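Adenosine deaminase (Burkholderia ambifaria, PDB 4GXW) binds a zinc ion and probably catalyses the hydrolytic deamination of a purine such as adenine or adenosine, releasing ammonia. Local coordinates at residues Phe211-His216 against Leu234-Val239; Ala183-Asp188 against Lys201-Ala206; Asn226-Val231 against Ala253-Arg258; Glu114-Pro119 against Ile155-Arg160. All coordinates share one frame; numbering follows the deposited sequence. Where two conformers were deposited one is given.

Overall arrangement
Interactions 1, 2 and 4 all involve the parallel sheet of the TIM-barrel fold; interaction 3 lies outside it, between two helices. Interaction 4 pairs strands 110-117 and 151-159 by regular backbone bonds and is wholly buried. Interaction 1, at strands 212-217 and 238-239, is held mainly by D237 and a water, and it carries the zinc ligand H216. Interaction 2 packs helix 200-208 on strand 184-188 through apolar groups, and its Y203 bonds to T214 O of interaction 1. The salt bridge R238-E114 joins interactions 1 and 4. Interaction 3 shares helix 224-232 with the connection in interaction 1, mixes apolar and charged groups, and reaches the surface at R258.

Interaction 1: residues Phe211-His216 against Leu234-Val239; sequences FRTTAH and LHVDRV. With ZN (zinc ion), chain C.
D237, in the loop leading into strand 238-239, grips T213 of the neighbouring parallel strand 212-217 of the TIM barrel. The strands belong to a beta-alpha-beta unit, with helix 224-232 between them. D237 CG stands anti to the carbonyl carbon, chi1 -62°, and OD2 takes the backbone N-H of T213 at 2.9 Å. The bond is nearly straight, 164°, and uses the anti lone pair of OD2. In return D237 N donates to T213 O at 2.8 Å. The two bonds hold T213 by both its N and its O. A water completes the link: it accepts from T213 OG1 and donates to D237 OD2 and to the carbonyl O of H235.

T213 OG1 sits between its own backbone N and carbonyl carbon, and touches V236 CA at 3.3 Å. The side chains of T213 and V236 cross at about a right angle. V236 CG1 also packs on A215 CB at 3.9 Å. R212 passes the carboxylate with its CB and CG, its guanidinium plane turned 79° from it.

On the other face of the sheet T214 OG1 lies 3.5 Å from R238 CG, while its hydrogen bond goes to D240. The guanidinium of R238 makes a salt bridge with E114 and a cation-pi contact with W340. H216 points away from the second segment; H35, H37 and D301 also bind the zinc ion, which H216 NE2 meets at 2.3 Å.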
# COMPACT_ATOMS: atom_id res chain seq x y z
N PHE A 211 -18.72 -6.67 -3.69
CA PHE A 211 -17.32 -6.25 -3.60
C PHE A 211 -16.76 -6.40 -2.19
O PHE A 211 -17.49 -6.27 -1.21
CB PHE A 211 -17.18 -4.80 -4.07
CG PHE A 211 -17.43 -4.62 -5.54
CD1 PHE A 211 -16.56 -5.16 -6.48
CD2 PHE A 211 -18.55 -3.92 -5.99
CE1 PHE A 211 -16.81 -5.01 -7.84
CE2 PHE A 211 -18.80 -3.77 -7.35
CZ PHE A 211 -17.93 -4.31 -8.27
N ARG A 212 -15.46 -6.67 -2.12
CA ARG A 212 -14.76 -6.58 -0.84
C ARG A 212 -14.48 -5.12 -0.53
O ARG A 212 -14.58 -4.25 -1.41
CB ARG A 212 -13.46 -7.37 -0.88
CG ARG A 212 -13.67 -8.88 -0.88
CD ARG A 212 -12.34 -9.53 -1.05
NE ARG A 212 -12.25 -10.95 -0.74
CZ ARG A 212 -12.03 -11.89 -1.66
NH1 ARG A 212 -11.92 -11.56 -2.94
NH2 ARG A 212 -11.94 -13.16 -1.30
N THR A 213 -14.16 -4.82 0.73
CA THR A 213 -13.86 -3.46 1.12
C THR A 213 -12.70 -3.39 2.09
O THR A 213 -12.46 -4.31 2.88
CB THR A 213 -15.10 -2.71 1.73
OG1 THR A 213 -15.35 -3.18 3.05
CG2 THR A 213 -16.37 -2.84 0.89
N THR A 214 -11.99 -2.28 2.03
CA THR A 214 -10.92 -1.96 2.96
C THR A 214 -11.03 -0.47 3.28
O THR A 214 -11.82 0.25 2.66
CB THR A 214 -9.53 -2.33 2.40
OG1 THR A 214 -8.53 -2.14 3.42
CG2 THR A 214 -9.18 -1.52 1.16
N ALA A 215 -10.27 0.01 4.26
CA ALA A 215 -10.32 1.42 4.63
C ALA A 215 -9.06 1.87 5.34
O ALA A 215 -8.58 1.17 6.24
CB ALA A 215 -11.54 1.70 5.53
N HIS A 216 -8.55 3.05 4.97
CA HIS A 216 -7.54 3.74 5.77
C HIS A 216 -8.23 4.20 7.07
O HIS A 216 -9.28 4.87 7.03
CB HIS A 216 -6.98 4.98 5.04
CG HIS A 216 -5.98 4.67 3.95
ND1 HIS A 216 -6.24 3.79 2.92
CD2 HIS A 216 -4.74 5.15 3.73
CE1 HIS A 216 -5.19 3.74 2.11
NE2 HIS A 216 -4.26 4.56 2.58
N LEU A 234 -18.66 -0.37 8.89
CA LEU A 234 -18.47 -0.54 7.45
C LEU A 234 -18.27 -2.01 7.08
O LEU A 234 -18.47 -2.39 5.93
CB LEU A 234 -17.29 0.30 6.94
CG LEU A 234 -17.37 1.80 7.21
CD1 LEU A 234 -16.20 2.48 6.52
CD2 LEU A 234 -18.70 2.40 6.76
N HIS A 235 -17.87 -2.82 8.06
CA HIS A 235 -17.63 -4.25 7.87
C HIS A 235 -16.50 -4.54 6.88
O HIS A 235 -16.61 -5.44 6.06
CB HIS A 235 -18.92 -4.99 7.45
CG HIS A 235 -20.05 -4.82 8.41
ND1 HIS A 235 -19.99 -5.24 9.73
CD2 HIS A 235 -21.27 -4.26 8.26
CE1 HIS A 235 -21.12 -4.96 10.34
NE2 HIS A 235 -21.92 -4.36 9.47
N VAL A 236 -15.41 -3.79 6.97
CA VAL A 236 -14.30 -3.99 6.04
C VAL A 236 -13.68 -5.37 6.20
O VAL A 236 -13.69 -5.98 7.28
CB VAL A 236 -13.20 -2.90 6.17
CG1 VAL A 236 -13.78 -1.53 5.84
CG2 VAL A 236 -12.58 -2.90 7.56
N ASP A 237 -13.13 -5.86 5.10
CA ASP A 237 -12.45 -7.14 5.09
C ASP A 237 -11.03 -7.07 5.63
O ASP A 237 -10.51 -8.05 6.15
CB ASP A 237 -12.45 -7.73 3.68
CG ASP A 237 -13.84 -7.97 3.18
OD1 ASP A 237 -14.47 -8.94 3.68
OD2 ASP A 237 -14.36 -7.19 2.35
N ARG A 238 -10.41 -5.91 5.48
CA ARG A 238 -9.11 -5.66 6.11
C ARG A 238 -8.99 -4.17 6.38
O ARG A 238 -9.84 -3.39 5.97
CB ARG A 238 -7.94 -6.20 5.26
CG ARG A 238 -7.84 -5.59 3.87
CD ARG A 238 -6.65 -6.17 3.08
NE ARG A 238 -6.48 -5.42 1.83
CZ ARG A 238 -6.49 -5.94 0.60
NH1 ARG A 238 -6.60 -7.25 0.39
NH2 ARG A 238 -6.36 -5.14 -0.45
N VAL A 239 -7.94 -3.79 7.11
CA VAL A 239 -7.73 -2.41 7.52
C VAL A 239 -6.40 -1.89 7.00
O VAL A 239 -5.40 -2.60 7.04
CB VAL A 239 -7.75 -2.30 9.07
CG1 VAL A 239 -7.41 -0.90 9.53
CG2 VAL A 239 -9.09 -2.71 9.62
ZN ZN C . -2.17 4.62 1.72
O HOH W 1 -16.55 -5.71 3.29
O HOH W 2 -1.54 5.82 3.16

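Interaction 2: residues Ala183-Asp188 against Lys201-Ala206; sequences AGIGID and KAYRDA
The Y203 ring carries I185 CD1 over one face. The methyl carbon stands 3.9 Å from the ring centroid and only 4° off the ring normal, a CH-pi contact over the centre. I187 CG2 approaches the same ring obliquely, near the hydroxyl end, with 3.1 Å between I187 CG2 and Y203 OH. I187 CB is also close, 3.3 Å from Y203 OH, so the hydroxyl rests against the branch point of this isoleucine as well as one of its methyls. The side chains of I187 and Y203 cross at about a right angle.

I185 CG1 lies between the backbone N and the carbonyl carbon, chi1 64°, and CD1 continues from it anti to CA. I185 CD1 thereby also reaches A206 CB, at 3.7 Å. The helix 201-206 runs nearly antiparallel to strand 184-188, at 164°, with the segment axes 9.4 Å apart. This is the strand-helix packing of a beta-alpha-beta unit in the TIM barrel, whose next strand is 212-217.

No hydrogen bond joins the two segments, and I187 N near Y203 OH has a poor angle. The hydroxyl is satisfied by T214 O on the next strand. The ring gives I185 an apolar face, while the hydroxyl, hydrogen-bonded to T214 O, ties helix 200-208 to the neighbouring strand.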
# COMPACT_ATOMS: atom_id res chain seq x y z
N ALA A 183 -11.73 -5.62 -7.69
CA ALA A 183 -12.12 -6.52 -6.60
C ALA A 183 -12.88 -5.88 -5.44
O ALA A 183 -13.57 -6.58 -4.71
CB ALA A 183 -10.89 -7.24 -6.07
N GLY A 184 -12.73 -4.58 -5.25
CA GLY A 184 -13.35 -3.94 -4.11
C GLY A 184 -12.99 -2.49 -4.00
O GLY A 184 -12.35 -1.96 -4.92
N ILE A 185 -13.41 -1.86 -2.90
CA ILE A 185 -13.15 -0.44 -2.68
C ILE A 185 -12.31 -0.19 -1.44
O ILE A 185 -12.25 -1.01 -0.52
CB ILE A 185 -14.45 0.40 -2.58
CG1 ILE A 185 -15.28 -0.01 -1.36
CG2 ILE A 185 -15.25 0.33 -3.86
CD1 ILE A 185 -16.29 1.04 -0.95
N GLY A 186 -11.69 0.98 -1.43
CA GLY A 186 -10.99 1.49 -0.27
C GLY A 186 -11.39 2.94 -0.01
O GLY A 186 -12.28 3.48 -0.69
N ILE A 187 -10.76 3.58 0.97
CA ILE A 187 -10.97 5.00 1.24
C ILE A 187 -9.65 5.60 1.72
O ILE A 187 -8.97 5.02 2.57
CB ILE A 187 -12.12 5.26 2.26
CG1 ILE A 187 -12.39 6.76 2.38
CG2 ILE A 187 -11.82 4.67 3.64
CD1 ILE A 187 -13.71 7.07 3.08
N ASP A 188 -9.27 6.74 1.15
CA ASP A 188 -8.01 7.38 1.51
C ASP A 188 -8.09 8.90 1.36
O ASP A 188 -9.19 9.46 1.32
CB ASP A 188 -6.84 6.75 0.74
CG ASP A 188 -7.05 6.75 -0.77
OD1 ASP A 188 -7.45 7.78 -1.33
OD2 ASP A 188 -6.80 5.70 -1.40
N LYS A 201 -22.88 4.86 3.11
CA LYS A 201 -23.69 4.45 1.97
C LYS A 201 -22.88 3.73 0.89
O LYS A 201 -23.31 2.70 0.36
CB LYS A 201 -24.42 5.66 1.38
CG LYS A 201 -25.53 5.31 0.42
CD LYS A 201 -26.34 6.55 0.06
CE LYS A 201 -27.33 6.25 -1.04
NZ LYS A 201 -28.00 7.51 -1.41
N ALA A 202 -21.70 4.26 0.58
CA ALA A 202 -20.86 3.65 -0.43
C ALA A 202 -20.42 2.26 -0.01
O ALA A 202 -20.36 1.34 -0.84
CB ALA A 202 -19.66 4.53 -0.71
N TYR A 203 -20.11 2.09 1.28
CA TYR A 203 -19.70 0.78 1.78
C TYR A 203 -20.86 -0.22 1.74
O TYR A 203 -20.67 -1.36 1.31
CB TYR A 203 -19.05 0.88 3.18
CG TYR A 203 -17.59 1.28 3.06
CD1 TYR A 203 -17.23 2.61 2.84
CD2 TYR A 203 -16.59 0.33 3.11
CE1 TYR A 203 -15.89 2.97 2.69
CE2 TYR A 203 -15.26 0.68 2.95
CZ TYR A 203 -14.92 2.00 2.74
OH TYR A 203 -13.60 2.33 2.57
N ARG A 204 -22.05 0.22 2.14
CA ARG A 204 -23.24 -0.62 2.01
C ARG A 204 -23.44 -1.06 0.57
O ARG A 204 -23.67 -2.24 0.29
CB ARG A 204 -24.49 0.14 2.46
CG ARG A 204 -25.79 -0.63 2.24
CD ARG A 204 -26.99 0.30 2.23
NE ARG A 204 -27.01 1.14 1.04
CZ ARG A 204 -27.96 2.03 0.76
NH1 ARG A 204 -28.97 2.21 1.61
NH2 ARG A 204 -27.90 2.74 -0.35
N ASP A 205 -23.35 -0.11 -0.35
CA ASP A 205 -23.58 -0.40 -1.75
C ASP A 205 -22.51 -1.35 -2.30
O ASP A 205 -22.82 -2.25 -3.08
CB ASP A 205 -23.60 0.88 -2.59
CG ASP A 205 -24.84 1.72 -2.37
OD1 ASP A 205 -25.75 1.31 -1.62
OD2 ASP A 205 -24.91 2.80 -2.98
N ALA A 206 -21.25 -1.15 -1.92
CA ALA A 206 -20.17 -2.00 -2.43
C ALA A 206 -20.37 -3.45 -2.00
O ALA A 206 -20.26 -4.37 -2.82
CB ALA A 206 -18.82 -1.49 -1.97

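Interaction 3: residues Asn226-Val231 against Ala253-Arg258; sequences NVETAV and ARYAER
V231 and Y255 have the nearest CA atoms of two helical segments, 226-231 and 253-258, at 8.7 Å. The segment axes run in roughly the same direction, 36° apart, and come no nearer than 12.4 Å. At that spacing the backbones do not touch one another, and longer side chains bridge the gap.

Y255 does most of the bridging. Its side chain and that of V231 meet tip to tip. V231 CG1 lies over one face of the ring, offset toward the rim, in a CH-pi contact; it is 3.6 Å from Y255 CZ. V231 CG2 touches the ring at Y255 CE2. Other groups line the edge of the same ring, near its plane: V227 CG1 lies 4.3 Å from Y255 CE2, and E228 CA is 3.3 Å from Y255 OH. The E228 side chain crosses that of Y255 at about a right angle, with CG nearest the hydroxyl.

Both helices lie on the outer side of the TIM barrel. Helix 224-232 connects strand 212-217 to strand 238-239, and helix 249-258 follows and leads to strand 261-264. V231 CG2 also packs on V239 of strand 238-239, between this layer and the sheet.

R258 meets V231 tip to tip as well. Its chain bends at chi3, 61°, which sets NE; R258 NH2 lies 3.4 Å from V231 CG1, an approach oblique to the guanidinium. The polar ends of Y255 and R258 converge on D232, just past V231: R258 NH1 makes a salt bridge with D232 OD1, and Y255 OH makes a hydrogen bond with D232 OD2.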
# COMPACT_ATOMS: atom_id res chain seq x y z
N ASN A 226 -12.10 5.30 14.83
CA ASN A 226 -12.22 5.16 13.37
C ASN A 226 -11.94 3.74 12.91
O ASN A 226 -12.53 3.26 11.94
CB ASN A 226 -11.29 6.13 12.63
CG ASN A 226 -11.81 7.56 12.65
OD1 ASN A 226 -12.86 7.86 13.23
ND2 ASN A 226 -11.07 8.46 12.00
N VAL A 227 -11.00 3.07 13.58
CA VAL A 227 -10.73 1.67 13.27
C VAL A 227 -11.95 0.81 13.62
O VAL A 227 -12.37 -0.05 12.83
CB VAL A 227 -9.47 1.16 14.00
CG1 VAL A 227 -9.15 -0.29 13.62
CG2 VAL A 227 -8.29 2.07 13.68
N GLU A 228 -12.49 1.03 14.81
CA GLU A 228 -13.70 0.33 15.23
C GLU A 228 -14.85 0.54 14.25
O GLU A 228 -15.56 -0.41 13.88
CB GLU A 228 -14.12 0.77 16.65
CG GLU A 228 -15.34 0.04 17.17
CD GLU A 228 -15.84 0.59 18.48
OE1 GLU A 228 -15.66 1.81 18.74
OE2 GLU A 228 -16.41 -0.20 19.26
N THR A 229 -15.06 1.78 13.82
CA THR A 229 -16.11 2.08 12.85
C THR A 229 -15.88 1.36 11.52
O THR A 229 -16.81 0.77 10.95
CB THR A 229 -16.23 3.59 12.64
OG1 THR A 229 -16.60 4.20 13.88
CG2 THR A 229 -17.29 3.91 11.60
N ALA A 230 -14.64 1.36 11.02
CA ALA A 230 -14.36 0.66 9.77
C ALA A 230 -14.68 -0.83 9.87
O ALA A 230 -15.33 -1.40 8.98
CB ALA A 230 -12.91 0.85 9.37
N VAL A 231 -14.24 -1.45 10.96
CA VAL A 231 -14.42 -2.88 11.12
C VAL A 231 -15.86 -3.27 11.45
O VAL A 231 -16.39 -4.23 10.89
CB VAL A 231 -13.44 -3.44 12.17
CG1 VAL A 231 -13.71 -4.91 12.43
CG2 VAL A 231 -12.00 -3.21 11.72
N ALA A 253 -7.66 -7.26 21.27
CA ALA A 253 -7.97 -8.65 21.57
C ALA A 253 -9.08 -9.18 20.66
O ALA A 253 -8.99 -10.29 20.13
CB ALA A 253 -8.35 -8.82 23.03
N ARG A 254 -10.12 -8.38 20.46
CA ARG A 254 -11.25 -8.80 19.63
C ARG A 254 -10.85 -8.97 18.18
O ARG A 254 -11.22 -9.96 17.54
CB ARG A 254 -12.41 -7.80 19.75
CG ARG A 254 -13.05 -7.82 21.11
CD ARG A 254 -14.29 -6.94 21.19
NE ARG A 254 -14.79 -6.92 22.56
CZ ARG A 254 -15.52 -7.89 23.11
NH1 ARG A 254 -15.85 -8.96 22.39
NH2 ARG A 254 -15.93 -7.79 24.37
N TYR A 255 -10.07 -8.04 17.67
CA TYR A 255 -9.71 -8.10 16.26
C TYR A 255 -8.59 -9.10 16.01
O TYR A 255 -8.50 -9.67 14.92
CB TYR A 255 -9.37 -6.71 15.71
CG TYR A 255 -10.54 -5.73 15.71
CD1 TYR A 255 -11.84 -6.13 16.02
CD2 TYR A 255 -10.34 -4.40 15.39
CE1 TYR A 255 -12.90 -5.22 16.02
CE2 TYR A 255 -11.38 -3.49 15.39
CZ TYR A 255 -12.66 -3.90 15.70
OH TYR A 255 -13.68 -2.97 15.70
N ALA A 256 -7.74 -9.34 17.01
CA ALA A 256 -6.79 -10.45 16.97
C ALA A 256 -7.54 -11.78 16.82
O ALA A 256 -7.20 -12.61 15.97
CB ALA A 256 -5.92 -10.47 18.21
N GLU A 257 -8.57 -11.99 17.64
CA GLU A 257 -9.36 -13.21 17.56
C GLU A 257 -10.04 -13.39 16.20
O GLU A 257 -10.16 -14.51 15.69
CB GLU A 257 -10.39 -13.24 18.69
CG GLU A 257 -11.26 -14.48 18.69
CD GLU A 257 -12.17 -14.53 19.89
OE1 GLU A 257 -12.86 -13.51 20.16
OE2 GLU A 257 -12.21 -15.57 20.57
N ARG A 258 -10.47 -12.29 15.61
CA ARG A 258 -11.15 -12.34 14.31
C ARG A 258 -10.18 -12.47 13.14
O ARG A 258 -10.60 -12.71 12.01
CB ARG A 258 -12.09 -11.14 14.14
CG ARG A 258 -13.38 -11.29 14.95
CD ARG A 258 -14.14 -9.98 15.15
NE ARG A 258 -14.56 -9.39 13.88
CZ ARG A 258 -15.18 -8.22 13.76
NH1 ARG A 258 -15.48 -7.52 14.84
NH2 ARG A 258 -15.51 -7.76 12.56

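Interaction 4: residues Glu114-Pro119 against Ile155-Arg160; sequences EFFWNP and IPSIDR
F116 CG is anti to its carbonyl carbon, chi1 -60°, and I155 CG2 is anti to its backbone N; the two side chains lie side by side on one face of the sheet, pointing the same way. I155 CG2 meets the edge of the F116 ring, 3.8 Å from F116 CD1.

The strands are parallel and joined by backbone bonds in sequence. I155 N donates to F115 O at 2.9 Å. W117 N donates to I155 O, a long bond of 3.3 Å. S157 N then donates to W117 O at 2.8 Å. In one of the two conformers of S157, its OG also donates to I155 O, from the opposite face of the carbonyl plane to W117 N. N118 ND2 gives a further bond to S157 O at 3.0 Å, from above the carbonyl plane, and ND2 also bonds D188 on the next strand.

On the other face P119 CG packs on P156 CB at 3.8 Å, and helices 130-148 and 164-176 close over this side. E114 CB touches I155 CD1, while the E114 carboxylate turns to R238, H112 and W340.

The F116 side faces the metal: its ring meets that of H37, a zinc ligand. Neighbouring parallel strands with the metal site at their C-terminal ends are characteristic of the TIM-barrel metallo-dependent hydrolases.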
# COMPACT_ATOMS: atom_id res chain seq x y z
N GLU A 114 -2.26 -5.64 -5.07
CA GLU A 114 -3.57 -4.99 -5.09
C GLU A 114 -3.30 -3.52 -4.82
O GLU A 114 -2.68 -3.18 -3.81
CB GLU A 114 -4.49 -5.60 -4.04
CG GLU A 114 -4.54 -7.12 -4.16
CD GLU A 114 -5.52 -7.80 -3.22
OE1 GLU A 114 -6.27 -7.11 -2.50
OE2 GLU A 114 -5.53 -9.05 -3.21
N PHE A 115 -3.73 -2.66 -5.74
CA PHE A 115 -3.35 -1.25 -5.69
C PHE A 115 -4.54 -0.29 -5.80
O PHE A 115 -5.56 -0.63 -6.40
CB PHE A 115 -2.26 -0.93 -6.72
CG PHE A 115 -2.67 -1.15 -8.16
CD1 PHE A 115 -2.55 -2.40 -8.76
CD2 PHE A 115 -3.15 -0.10 -8.92
CE1 PHE A 115 -2.92 -2.59 -10.10
CE2 PHE A 115 -3.51 -0.28 -10.25
CZ PHE A 115 -3.41 -1.53 -10.83
N PHE A 116 -4.38 0.88 -5.18
CA PHE A 116 -5.43 1.88 -5.06
C PHE A 116 -5.39 2.92 -6.18
O PHE A 116 -4.32 3.39 -6.57
CB PHE A 116 -5.28 2.64 -3.74
CG PHE A 116 -5.36 1.79 -2.49
CD1 PHE A 116 -6.39 0.87 -2.31
CD2 PHE A 116 -4.39 1.89 -1.50
CE1 PHE A 116 -6.45 0.10 -1.15
CE2 PHE A 116 -4.46 1.12 -0.34
CZ PHE A 116 -5.50 0.22 -0.18
N TRP A 117 -6.57 3.29 -6.67
CA TRP A 117 -6.71 4.36 -7.67
C TRP A 117 -7.96 5.13 -7.31
O TRP A 117 -8.99 4.52 -7.02
CB TRP A 117 -6.85 3.75 -9.07
CG TRP A 117 -7.50 4.66 -10.09
CD1 TRP A 117 -7.06 5.89 -10.51
CD2 TRP A 117 -8.69 4.40 -10.84
NE1 TRP A 117 -7.91 6.41 -11.47
CE2 TRP A 117 -8.91 5.50 -11.69
CE3 TRP A 117 -9.59 3.32 -10.89
CZ2 TRP A 117 -10.01 5.57 -12.55
CZ3 TRP A 117 -10.66 3.38 -11.75
CH2 TRP A 117 -10.86 4.50 -12.57
N ASN A 118 -7.88 6.47 -7.30
CA ASN A 118 -9.05 7.31 -7.02
C ASN A 118 -9.77 7.74 -8.30
O ASN A 118 -9.31 8.64 -9.01
CB ASN A 118 -8.66 8.55 -6.23
CG ASN A 118 -7.94 8.24 -4.94
OD1 ASN A 118 -6.71 8.29 -4.89
ND2 ASN A 118 -8.70 7.95 -3.88
N PRO A 119 -10.91 7.11 -8.59
CA PRO A 119 -11.63 7.50 -9.81
C PRO A 119 -12.22 8.91 -9.79
O PRO A 119 -12.43 9.48 -10.85
CB PRO A 119 -12.77 6.48 -9.91
CG PRO A 119 -12.45 5.41 -8.92
CD PRO A 119 -11.56 6.01 -7.88
N ILE A 155 -8.26 -1.60 -6.88
CA ILE A 155 -9.15 -1.20 -5.79
C ILE A 155 -9.48 0.28 -5.95
O ILE A 155 -8.76 1.16 -5.45
CB ILE A 155 -8.51 -1.48 -4.40
CG1 ILE A 155 -8.10 -2.95 -4.28
CG2 ILE A 155 -9.47 -1.09 -3.28
CD1 ILE A 155 -7.33 -3.28 -2.99
N PRO A 156 -10.57 0.59 -6.67
CA PRO A 156 -11.02 1.98 -6.76
C PRO A 156 -11.27 2.49 -5.35
O PRO A 156 -11.89 1.80 -4.53
CB PRO A 156 -12.31 1.87 -7.58
CG PRO A 156 -12.12 0.62 -8.40
CD PRO A 156 -11.39 -0.33 -7.48
N SER A 157 -10.80 3.70 -5.06
CA SER A 157 -10.78 4.19 -3.69
C SER A 157 -11.45 5.54 -3.55
O SER A 157 -11.24 6.45 -4.36
CB SER A 157 -9.35 4.25 -3.16
OG SER A 157 -8.80 2.94 -3.11
N ILE A 158 -12.25 5.65 -2.51
CA ILE A 158 -12.96 6.88 -2.20
C ILE A 158 -11.98 7.98 -1.80
O ILE A 158 -11.04 7.74 -1.04
CB ILE A 158 -13.93 6.63 -1.03
CG1 ILE A 158 -15.01 5.62 -1.45
CG2 ILE A 158 -14.52 7.94 -0.52
CD1 ILE A 158 -15.70 4.97 -0.27
N ASP A 159 -12.16 9.17 -2.38
CA ASP A 159 -11.43 10.37 -1.98
C ASP A 159 -12.24 10.98 -0.84
O ASP A 159 -13.27 11.63 -1.07
CB ASP A 159 -11.35 11.32 -3.19
CG ASP A 159 -10.66 12.62 -2.88
OD1 ASP A 159 -10.40 12.94 -1.70
OD2 ASP A 159 -10.39 13.35 -3.87
N ARG A 160 -11.82 10.75 0.39
CA ARG A 160 -12.65 11.13 1.54
C ARG A 160 -12.75 12.64 1.75
O ARG A 160 -13.53 13.09 2.58
CB ARG A 160 -12.18 10.43 2.81
CG ARG A 160 -10.92 11.03 3.44
CD ARG A 160 -10.24 10.04 4.39
NE ARG A 160 -11.15 9.59 5.44
CZ ARG A 160 -11.08 8.41 6.06
NH1 ARG A 160 -10.11 7.54 5.77
NH2 ARG A 160 -12.00 8.10 6.98